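Local coordinates for endo-beta-mannanase (Rhizomucor miehei, PDB 4QP0), which probably hydrolyses internal beta-1,4-mannosidic linkages at random in mannans, galactomannans and glucomannans, as a secreted fungal enzyme of glycoside hydrolase family 5, at residues F19-T31 with M44-N58. Numbering follows the deposited sequence.
Sequences FYFEGTNAYYLMT and MKSLGLPVVRTWLFN
Strands 21-25 and 51-55 run parallel, their axes 4.6 Å apart, and a ladder of backbone hydrogen bonds joins them: Thr24 N to Val51 O, Arg53 N to Thr24 O (2.8 Å) and Ala26 N to Arg53 O. Gly23, lacking a side chain, brings its CA within 3.2 Å of Val51 O. On the face shared by Thr24 and Val52, the methyl Thr24 CG2 lies beside Val52 CG2 and also meets Leu49 CD1 and the thioether of Met44 from the helix. This is a beta-alpha-beta unit of the TIM barrel, with helix 34-47 making the crossover and Gly48 ending it in a Schellman motif. On the other face Asn25 and Arg53 extend side by side, and Arg53 NH1 gives a hydrogen bond to Asn25 OD1 (2.8 Å) in the plane of the amide carbonyl. Arginine suits this buried place because its charge is met by salt bridges from NE to Glu171 and Glu292 and from NH1 to Glu293, while NH2 hydrogen-bonds to Asn174. Val51 CG2 sits over the centre of the Phe21 ring, 3.9 Å from its centroid. Beyond the end of strand 21-25, Thr54 OG1, swung away from its own backbone N (chi1 -176°), donates to Ala26 O (2.7 Å) from the carbonyl face opposite Leu29 N. Tyr27 CB presses on one face of the Trp55 indole, 3.3 Å from the five-membered-ring centroid, while Met30 CE meets the indole edge at CD1 (3.7 Å).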
ATOM      1  N   PHE A  19       3.344  15.100  11.018  1.00 40.54           N
ATOM      2  CA  PHE A  19       2.352  14.940   9.962  1.00 38.58           C
ATOM      3  C   PHE A  19       1.406  13.767  10.266  1.00 37.68           C
ATOM      4  O   PHE A  19       1.729  12.602  10.013  1.00 38.61           O
ATOM      5  CB  PHE A  19       3.083  14.765   8.617  1.00 37.62           C
ATOM      6  CG  PHE A  19       2.188  14.775   7.401  1.00 36.89           C
ATOM      7  CD1 PHE A  19       1.047  15.580   7.340  1.00 35.92           C
ATOM      8  CD2 PHE A  19       2.527  14.010   6.279  1.00 35.62           C
ATOM      9  CE1 PHE A  19       0.241  15.588   6.205  1.00 35.61           C
ATOM     10  CE2 PHE A  19       1.729  14.019   5.143  1.00 35.14           C
ATOM     11  CZ  PHE A  19       0.585  14.808   5.104  1.00 35.35           C
ATOM     12  N   TYR A  20       0.249  14.095  10.843  1.00 36.55           N
ATOM     13  CA  TYR A  20      -0.839  13.134  11.051  1.00 34.63           C
ATOM     14  C   TYR A  20      -1.855  13.345   9.939  1.00 33.65           C
ATOM     15  O   TYR A  20      -2.199  14.482   9.626  1.00 32.62           O
ATOM     16  CB  TYR A  20      -1.527  13.334  12.410  1.00 32.70           C
ATOM     17  CG  TYR A  20      -0.672  13.013  13.615  1.00 32.32           C
ATOM     18  CD1 TYR A  20      -0.605  11.719  14.125  1.00 32.87           C
ATOM     19  CD2 TYR A  20       0.055  14.007  14.262  1.00 33.49           C
ATOM     20  CE1 TYR A  20       0.176  11.417  15.230  1.00 32.57           C
ATOM     21  CE2 TYR A  20       0.835  13.720  15.374  1.00 33.71           C
ATOM     22  CZ  TYR A  20       0.895  12.421  15.849  1.00 33.48           C
ATOM     23  OH  TYR A  20       1.671  12.134  16.948  1.00 33.89           O
ATOM     24  N   PHE A  21      -2.330  12.252   9.341  1.00 31.59           N
ATOM     25  CA  PHE A  21      -3.305  12.359   8.272  1.00 30.21           C
ATOM     26  C   PHE A  21      -4.269  11.184   8.200  1.00 30.81           C
ATOM     27  O   PHE A  21      -3.966  10.089   8.671  1.00 30.99           O
ATOM     28  CB  PHE A  21      -2.608  12.557   6.927  1.00 29.03           C
ATOM     29  CG  PHE A  21      -1.718  11.409   6.515  1.00 28.73           C
ATOM     30  CD1 PHE A  21      -2.215  10.367   5.741  1.00 28.41           C
ATOM     31  CD2 PHE A  21      -0.370  11.387   6.878  1.00 28.43           C
ATOM     32  CE1 PHE A  21      -1.388   9.323   5.343  1.00 27.24           C
ATOM     33  CE2 PHE A  21       0.457  10.348   6.482  1.00 27.60           C
ATOM     34  CZ  PHE A  21      -0.055   9.316   5.715  1.00 27.10           C
ATOM     35  N   GLU A  22      -5.442  11.435   7.628  1.00 30.52           N
ATOM     36  CA  GLU A  22      -6.246  10.372   7.052  1.00 31.35           C
ATOM     37  C   GLU A  22      -5.997  10.422   5.549  1.00 31.99           C
ATOM     38  O   GLU A  22      -6.118  11.477   4.934  1.00 32.59           O
ATOM     39  CB  GLU A  22      -7.734  10.550   7.361  1.00 32.80           C
ATOM     40  CG  GLU A  22      -8.622   9.487   6.723  1.00 34.00           C
ATOM     41  CD  GLU A  22     -10.100   9.801   6.845  1.00 37.14           C
ATOM     42  OE1 GLU A  22     -10.461  10.675   7.662  1.00 40.09           O
ATOM     43  OE2 GLU A  22     -10.909   9.174   6.126  1.00 37.82           O
ATOM     44  N   GLY A  23      -5.612   9.294   4.967  1.00 31.23           N
ATOM     45  CA  GLY A  23      -5.426   9.209   3.530  1.00 30.03           C
ATOM     46  C   GLY A  23      -6.503   8.331   2.939  1.00 29.33           C
ATOM     47  O   GLY A  23      -7.456   7.989   3.624  1.00 28.71           O
ATOM     48  N   THR A  24      -6.354   7.959   1.671  1.00 28.49           N
ATOM     49  CA  THR A  24      -7.296   7.037   1.044  1.00 27.95           C
ATOM     50  C   THR A  24      -6.610   6.106   0.043  1.00 27.87           C
ATOM     51  O   THR A  24      -5.422   6.253  -0.229  1.00 26.88           O
ATOM     52  CB  THR A  24      -8.487   7.775   0.388  1.00 27.70           C
ATOM     53  OG1 THR A  24      -9.463   6.815  -0.031  1.00 28.20           O
ATOM     54  CG2 THR A  24      -8.048   8.601  -0.815  1.00 26.96           C
ATOM     55  N   ASN A  25      -7.362   5.129  -0.463  1.00 28.25           N
ATOM     56  CA  ASN A  25      -6.895   4.252  -1.530  1.00 28.80           C
ATOM     57  C   ASN A  25      -7.646   4.518  -2.824  1.00 29.33           C
ATOM     58  O   ASN A  25      -8.826   4.902  -2.804  1.00 29.56           O
ATOM     59  CB  ASN A  25      -7.055   2.780  -1.155  1.00 28.47           C
ATOM     60  CG  ASN A  25      -5.987   2.295  -0.198  1.00 28.56           C
ATOM     61  OD1 ASN A  25      -5.024   1.639  -0.606  1.00 28.61           O
ATOM     62  ND2 ASN A  25      -6.151   2.611   1.085  1.00 27.01           N
ATOM     63  N   ALA A  26      -6.936   4.333  -3.937  1.00 28.56           N
ATOM     64  CA  ALA A  26      -7.497   4.365  -5.285  1.00 29.34           C
ATOM     65  C   ALA A  26      -6.554   3.595  -6.201  1.00 30.27           C
ATOM     66  O   ALA A  26      -5.900   4.175  -7.076  1.00 30.67           O
ATOM     67  CB  ALA A  26      -7.694   5.794  -5.776  1.00 28.39           C
ATOM     68  N   TYR A  27      -6.487   2.284  -5.981  1.00 30.48           N
ATOM     69  CA  TYR A  27      -5.647   1.380  -6.762  1.00 32.96           C
ATOM     70  C   TYR A  27      -5.834   1.574  -8.269  1.00 34.01           C
ATOM     71  O   TYR A  27      -4.908   1.340  -9.059  1.00 33.23           O
ATOM     72  CB  TYR A  27      -5.958  -0.075  -6.378  1.00 33.23           C
ATOM     73  CG  TYR A  27      -7.171  -0.658  -7.077  1.00 34.37           C
ATOM     74  CD1 TYR A  27      -7.035  -1.355  -8.279  1.00 35.08           C
ATOM     75  CD2 TYR A  27      -8.456  -0.507  -6.544  1.00 34.44           C
ATOM     76  CE1 TYR A  27      -8.138  -1.883  -8.929  1.00 36.04           C
ATOM     77  CE2 TYR A  27      -9.568  -1.041  -7.186  1.00 35.16           C
ATOM     78  CZ  TYR A  27      -9.403  -1.726  -8.381  1.00 35.64           C
ATOM     79  OH  TYR A  27     -10.489  -2.262  -9.042  1.00 35.29           O
ATOM     80  N   TYR A  28      -7.037   2.014  -8.643  1.00 33.85           N
ATOM     81  CA  TYR A  28      -7.497   2.068 -10.030  1.00 34.78           C
ATOM     82  C   TYR A  28      -7.069   3.332 -10.774  1.00 36.11           C
ATOM     83  O   TYR A  28      -7.539   3.586 -11.894  1.00 38.21           O
ATOM     84  CB  TYR A  28      -9.031   1.938 -10.076  1.00 34.80           C
ATOM     85  CG  TYR A  28      -9.750   3.012  -9.281  1.00 35.42           C
ATOM     86  CD1 TYR A  28     -10.196   4.183  -9.894  1.00 35.15           C
ATOM     87  CD2 TYR A  28      -9.970   2.865  -7.910  1.00 35.22           C
ATOM     88  CE1 TYR A  28     -10.847   5.169  -9.170  1.00 35.72           C
ATOM     89  CE2 TYR A  28     -10.618   3.852  -7.181  1.00 35.39           C
ATOM     90  CZ  TYR A  28     -11.054   4.997  -7.815  1.00 34.99           C
ATOM     91  OH  TYR A  28     -11.694   5.971  -7.094  1.00 35.27           O
ATOM     92  N   LEU A  29      -6.196   4.135 -10.164  1.00 35.54           N
ATOM     93  CA  LEU A  29      -5.727   5.356 -10.819  1.00 35.32           C
ATOM     94  C   LEU A  29      -5.005   5.050 -12.132  1.00 37.47           C
ATOM     95  O   LEU A  29      -5.188   5.757 -13.129  1.00 37.45           O
ATOM     96  CB  LEU A  29      -4.853   6.193  -9.878  1.00 34.19           C
ATOM     97  CG  LEU A  29      -5.611   7.222  -9.022  1.00 33.83           C
ATOM     98  CD1 LEU A  29      -4.720   7.803  -7.928  1.00 31.71           C
ATOM     99  CD2 LEU A  29      -6.199   8.337  -9.879  1.00 32.89           C
ATOM    100  N   MET A  30      -4.217   3.973 -12.124  1.00 38.06           N
ATOM    101  CA  MET A  30      -3.480   3.515 -13.299  1.00 39.17           C
ATOM    102  C   MET A  30      -4.335   3.169 -14.537  1.00 40.11           C
ATOM    103  O   MET A  30      -3.805   3.048 -15.637  1.00 39.16           O
ATOM    104  CB  MET A  30      -2.552   2.344 -12.926  1.00 39.53           C
ATOM    105  CG  MET A  30      -3.249   1.087 -12.431  1.00 39.56           C
ATOM    106  SD  MET A  30      -2.071  -0.273 -12.288  1.00 44.92           S
ATOM    107  CE  MET A  30      -3.124  -1.571 -11.640  1.00 41.68           C
ATOM    108  N   THR A  31      -5.646   3.006 -14.364  1.00 41.83           N
ATOM    109  CA  THR A  31      -6.522   2.648 -15.489  1.00 41.00           C
ATOM    110  C   THR A  31      -7.558   3.715 -15.790  1.00 40.35           C
ATOM    111  O   THR A  31      -8.321   3.593 -16.748  1.00 41.99           O
ATOM    112  CB  THR A  31      -7.250   1.302 -15.270  1.00 40.37           C
ATOM    113  OG1 THR A  31      -8.051   1.369 -14.080  1.00 38.64           O
ATOM    114  CG2 THR A  31      -6.252   0.139 -15.185  1.00 38.78           C
ATOM    115  N   MET A  44     -10.527  14.410  -3.049  1.00 36.08           N
ATOM    116  CA  MET A  44      -9.608  14.246  -1.929  1.00 35.18           C
ATOM    117  C   MET A  44      -9.334  15.572  -1.252  1.00 34.66           C
ATOM    118  O   MET A  44      -9.443  15.676  -0.034  1.00 35.80           O
ATOM    119  CB  MET A  44      -8.284  13.626  -2.394  1.00 33.69           C
ATOM    120  CG  MET A  44      -8.283  12.111  -2.474  1.00 33.50           C
ATOM    121  SD  MET A  44      -6.703  11.459  -3.066  1.00 34.12           S
ATOM    122  CE  MET A  44      -5.690  11.758  -1.619  1.00 33.17           C
ATOM    123  N   LYS A  45      -8.981  16.577  -2.049  1.00 35.65           N
ATOM    124  CA  LYS A  45      -8.683  17.914  -1.537  1.00 37.12           C
ATOM    125  C   LYS A  45      -9.809  18.470  -0.668  1.00 37.32           C
ATOM    126  O   LYS A  45      -9.576  18.831   0.487  1.00 40.87           O
ATOM    127  CB  LYS A  45      -8.327  18.882  -2.684  1.00 37.32           C
ATOM    128  CG  LYS A  45      -8.156  20.354  -2.291  1.00 38.44           C
ATOM    129  CD  LYS A  45      -7.055  20.610  -1.256  1.00 38.96           C
ATOM    130  CE  LYS A  45      -5.736  21.033  -1.896  1.00 39.49           C
ATOM    131  NZ  LYS A  45      -4.715  21.410  -0.876  1.00 37.80           N
ATOM    132  N   SER A  46     -11.025  18.517  -1.206  1.00 37.15           N
ATOM    133  CA  SER A  46     -12.149  19.141  -0.489  1.00 36.77           C
ATOM    134  C   SER A  46     -12.601  18.298   0.698  1.00 37.06           C
ATOM    135  O   SER A  46     -13.244  18.814   1.615  1.00 37.15           O
ATOM    136  CB  SER A  46     -13.323  19.421  -1.426  1.00 35.59           C
ATOM    137  OG  SER A  46     -14.000  18.225  -1.750  1.00 35.98           O
ATOM    138  N   LEU A  47     -12.250  17.008   0.671  1.00 36.49           N
ATOM    139  CA  LEU A  47     -12.503  16.092   1.785  1.00 35.36           C
ATOM    140  C   LEU A  47     -11.410  16.150   2.845  1.00 35.66           C
ATOM    141  O   LEU A  47     -11.546  15.541   3.912  1.00 36.74           O
ATOM    142  CB  LEU A  47     -12.691  14.654   1.285  1.00 35.38           C
ATOM    143  CG  LEU A  47     -14.117  14.077   1.271  1.00 35.49           C
ATOM    144  CD1 LEU A  47     -15.166  15.034   0.712  1.00 34.63           C
ATOM    145  CD2 LEU A  47     -14.147  12.759   0.520  1.00 35.60           C
ATOM    146  N   GLY A  48     -10.339  16.889   2.552  1.00 34.57           N
ATOM    147  CA  GLY A  48      -9.248  17.108   3.504  1.00 33.34           C
ATOM    148  C   GLY A  48      -8.264  15.957   3.597  1.00 31.03           C
ATOM    149  O   GLY A  48      -7.661  15.724   4.643  1.00 31.53           O
ATOM    150  N   LEU A  49      -8.102  15.229   2.502  1.00 30.37           N
ATOM    151  CA  LEU A  49      -7.170  14.101   2.467  1.00 29.05           C
ATOM    152  C   LEU A  49      -5.915  14.535   1.723  1.00 28.61           C
ATOM    153  O   LEU A  49      -6.006  14.938   0.564  1.00 30.09           O
ATOM    154  CB  LEU A  49      -7.804  12.898   1.767  1.00 28.18           C
ATOM    155  CG  LEU A  49      -9.123  12.313   2.288  1.00 27.71           C
ATOM    156  CD1 LEU A  49      -9.713  11.356   1.257  1.00 28.52           C
ATOM    157  CD2 LEU A  49      -8.960  11.622   3.634  1.00 26.29           C
ATOM    158  N   PRO A  50      -4.744  14.475   2.386  1.00 27.43           N
ATOM    159  CA  PRO A  50      -3.502  14.907   1.744  1.00 27.00           C
ATOM    160  C   PRO A  50      -2.666  13.784   1.108  1.00 26.87           C
ATOM    161  O   PRO A  50      -1.674  14.075   0.432  1.00 26.43           O
ATOM    162  CB  PRO A  50      -2.724  15.532   2.905  1.00 26.43           C
ATOM    163  CG  PRO A  50      -3.173  14.764   4.106  1.00 26.45           C
ATOM    164  CD  PRO A  50      -4.548  14.208   3.825  1.00 26.73           C
ATOM    165  N   VAL A  51      -3.050  12.528   1.324  1.00 26.62           N
ATOM    166  CA  VAL A  51      -2.273  11.392   0.805  1.00 27.36           C
ATOM    167  C   VAL A  51      -3.176  10.336   0.181  1.00 27.91           C
ATOM    168  O   VAL A  51      -4.256  10.046   0.705  1.00 27.23           O
ATOM    169  CB  VAL A  51      -1.417  10.706   1.907  1.00 26.86           C
ATOM    170  CG1 VAL A  51      -0.685   9.488   1.349  1.00 27.41           C
ATOM    171  CG2 VAL A  51      -0.405  11.671   2.507  1.00 26.82           C
ATOM    172  N   VAL A  52      -2.722   9.744  -0.925  1.00 27.63           N
ATOM    173  CA  VAL A  52      -3.409   8.593  -1.502  1.00 27.01           C
ATOM    174  C   VAL A  52      -2.442   7.418  -1.810  1.00 28.31           C
ATOM    175  O   VAL A  52      -1.329   7.609  -2.319  1.00 26.37           O
ATOM    176  CB  VAL A  52      -4.299   9.009  -2.706  1.00 27.14           C
ATOM    177  CG1 VAL A  52      -3.472   9.564  -3.858  1.00 27.39           C
ATOM    178  CG2 VAL A  52      -5.197   7.869  -3.167  1.00 26.85           C
ATOM    179  N   ARG A  53      -2.879   6.213  -1.453  1.00 28.25           N
ATOM    180  CA  ARG A  53      -2.155   4.994  -1.733  1.00 29.15           C
ATOM    181  C   ARG A  53      -2.754   4.374  -2.984  1.00 30.34           C
ATOM    182  O   ARG A  53      -3.974   4.353  -3.143  1.00 30.58           O
ATOM    183  CB  ARG A  53      -2.306   4.039  -0.564  1.00 29.36           C
ATOM    184  CG  ARG A  53      -1.496   2.766  -0.683  1.00 29.93           C
ATOM    185  CD  ARG A  53      -1.542   1.999   0.621  1.00 29.87           C
ATOM    186  NE  ARG A  53      -1.007   0.654   0.467  1.00 29.58           N
ATOM    187  CZ  ARG A  53      -1.725  -0.408   0.119  1.00 30.43           C
ATOM    188  NH1 ARG A  53      -3.030  -0.292  -0.113  1.00 30.75           N
ATOM    189  NH2 ARG A  53      -1.134  -1.590   0.003  1.00 29.62           N
ATOM    190  N   THR A  54      -1.897   3.886  -3.875  1.00 29.82           N
ATOM    191  CA  THR A  54      -2.345   3.365  -5.168  1.00 30.05           C
ATOM    192  C   THR A  54      -1.323   2.424  -5.813  1.00 29.20           C
ATOM    193  O   THR A  54      -0.159   2.397  -5.423  1.00 28.99           O
ATOM    194  CB  THR A  54      -2.735   4.507  -6.144  1.00 31.90           C
ATOM    195  OG1 THR A  54      -3.250   3.959  -7.366  1.00 33.61           O
ATOM    196  CG2 THR A  54      -1.550   5.413  -6.452  1.00 31.51           C
ATOM    197  N   TRP A  55      -1.788   1.674  -6.808  1.00 29.19           N
ATOM    198  CA  TRP A  55      -1.023   0.642  -7.515  1.00 28.40           C
ATOM    199  C   TRP A  55      -0.018   1.209  -8.484  1.00 29.07           C
ATOM    200  O   TRP A  55      -0.368   2.069  -9.301  1.00 29.76           O
ATOM    201  CB  TRP A  55      -1.996  -0.236  -8.302  1.00 27.02           C
ATOM    202  CG  TRP A  55      -2.790  -1.259  -7.509  1.00 26.61           C
ATOM    203  CD1 TRP A  55      -3.694  -2.196  -8.013  1.00 26.44           C
ATOM    204  CD2 TRP A  55      -2.759  -1.514  -6.053  1.00 27.10           C
ATOM    205  NE1 TRP A  55      -4.214  -2.972  -7.011  1.00 26.13           N
ATOM    206  CE2 TRP A  55      -3.693  -2.626  -5.814  1.00 26.47           C
ATOM    207  CE3 TRP A  55      -2.074  -0.961  -4.970  1.00 27.44           C
ATOM    208  CZ2 TRP A  55      -3.931  -3.127  -4.537  1.00 27.60           C
ATOM    209  CZ3 TRP A  55      -2.322  -1.477  -3.688  1.00 27.69           C
ATOM    210  CH2 TRP A  55      -3.231  -2.535  -3.479  1.00 27.77           C
ATOM    211  N   LEU A  56       1.228   0.729  -8.411  1.00 28.29           N
ATOM    212  CA  LEU A  56       2.252   1.024  -9.429  1.00 28.09           C
ATOM    213  C   LEU A  56       2.856  -0.277  -9.962  1.00 29.20           C
ATOM    214  O   LEU A  56       4.072  -0.405 -10.129  1.00 29.40           O
ATOM    215  CB  LEU A  56       3.358   1.946  -8.899  1.00 26.97           C
ATOM    216  CG  LEU A  56       3.902   3.018  -9.870  1.00 26.78           C
ATOM    217  CD1 LEU A  56       5.140   3.702  -9.314  1.00 25.79           C
ATOM    218  CD2 LEU A  56       4.205   2.473 -11.259  1.00 27.18           C
ATOM    219  N   PHE A  57       1.976  -1.239 -10.204  1.00 29.61           N
ATOM    220  CA  PHE A  57       2.300  -2.515 -10.817  1.00 30.72           C
ATOM    221  C   PHE A  57       1.111  -2.845 -11.711  1.00 31.69           C
ATOM    222  O   PHE A  57      -0.015  -2.408 -11.433  1.00 33.30           O
ATOM    223  CB  PHE A  57       2.475  -3.606  -9.750  1.00 31.23           C
ATOM    224  CG  PHE A  57       1.242  -3.842  -8.913  1.00 31.24           C
ATOM    225  CD1 PHE A  57       0.327  -4.833  -9.259  1.00 31.04           C
ATOM    226  CD2 PHE A  57       0.987  -3.063  -7.782  1.00 31.64           C
ATOM    227  CE1 PHE A  57      -0.813  -5.036  -8.503  1.00 32.27           C
ATOM    228  CE2 PHE A  57      -0.150  -3.265  -7.020  1.00 30.70           C
ATOM    229  CZ  PHE A  57      -1.054  -4.244  -7.385  1.00 31.13           C
ATOM    230  N   ASN A  58       1.357  -3.578 -12.791  1.00 31.20           N
ATOM    231  CA  ASN A  58       0.285  -3.983 -13.701  1.00 32.05           C
ATOM    232  C   ASN A  58       0.851  -4.935 -14.739  1.00 31.74           C
ATOM    233  O   ASN A  58       1.318  -4.513 -15.792  1.00 31.57           O
ATOM    234  CB  ASN A  58      -0.386  -2.767 -14.368  1.00 31.26           C
ATOM    235  CG  ASN A  58      -1.712  -3.112 -15.022  1.00 32.77           C
ATOM    236  OD1 ASN A  58      -1.875  -4.197 -15.586  1.00 33.50           O
ATOM    237  ND2 ASN A  58      -2.674  -2.184 -14.956  1.00 31.51           N
TER
HETATM  238  O   HOH W   1      -6.065  14.309   7.020  1.00 18.87           O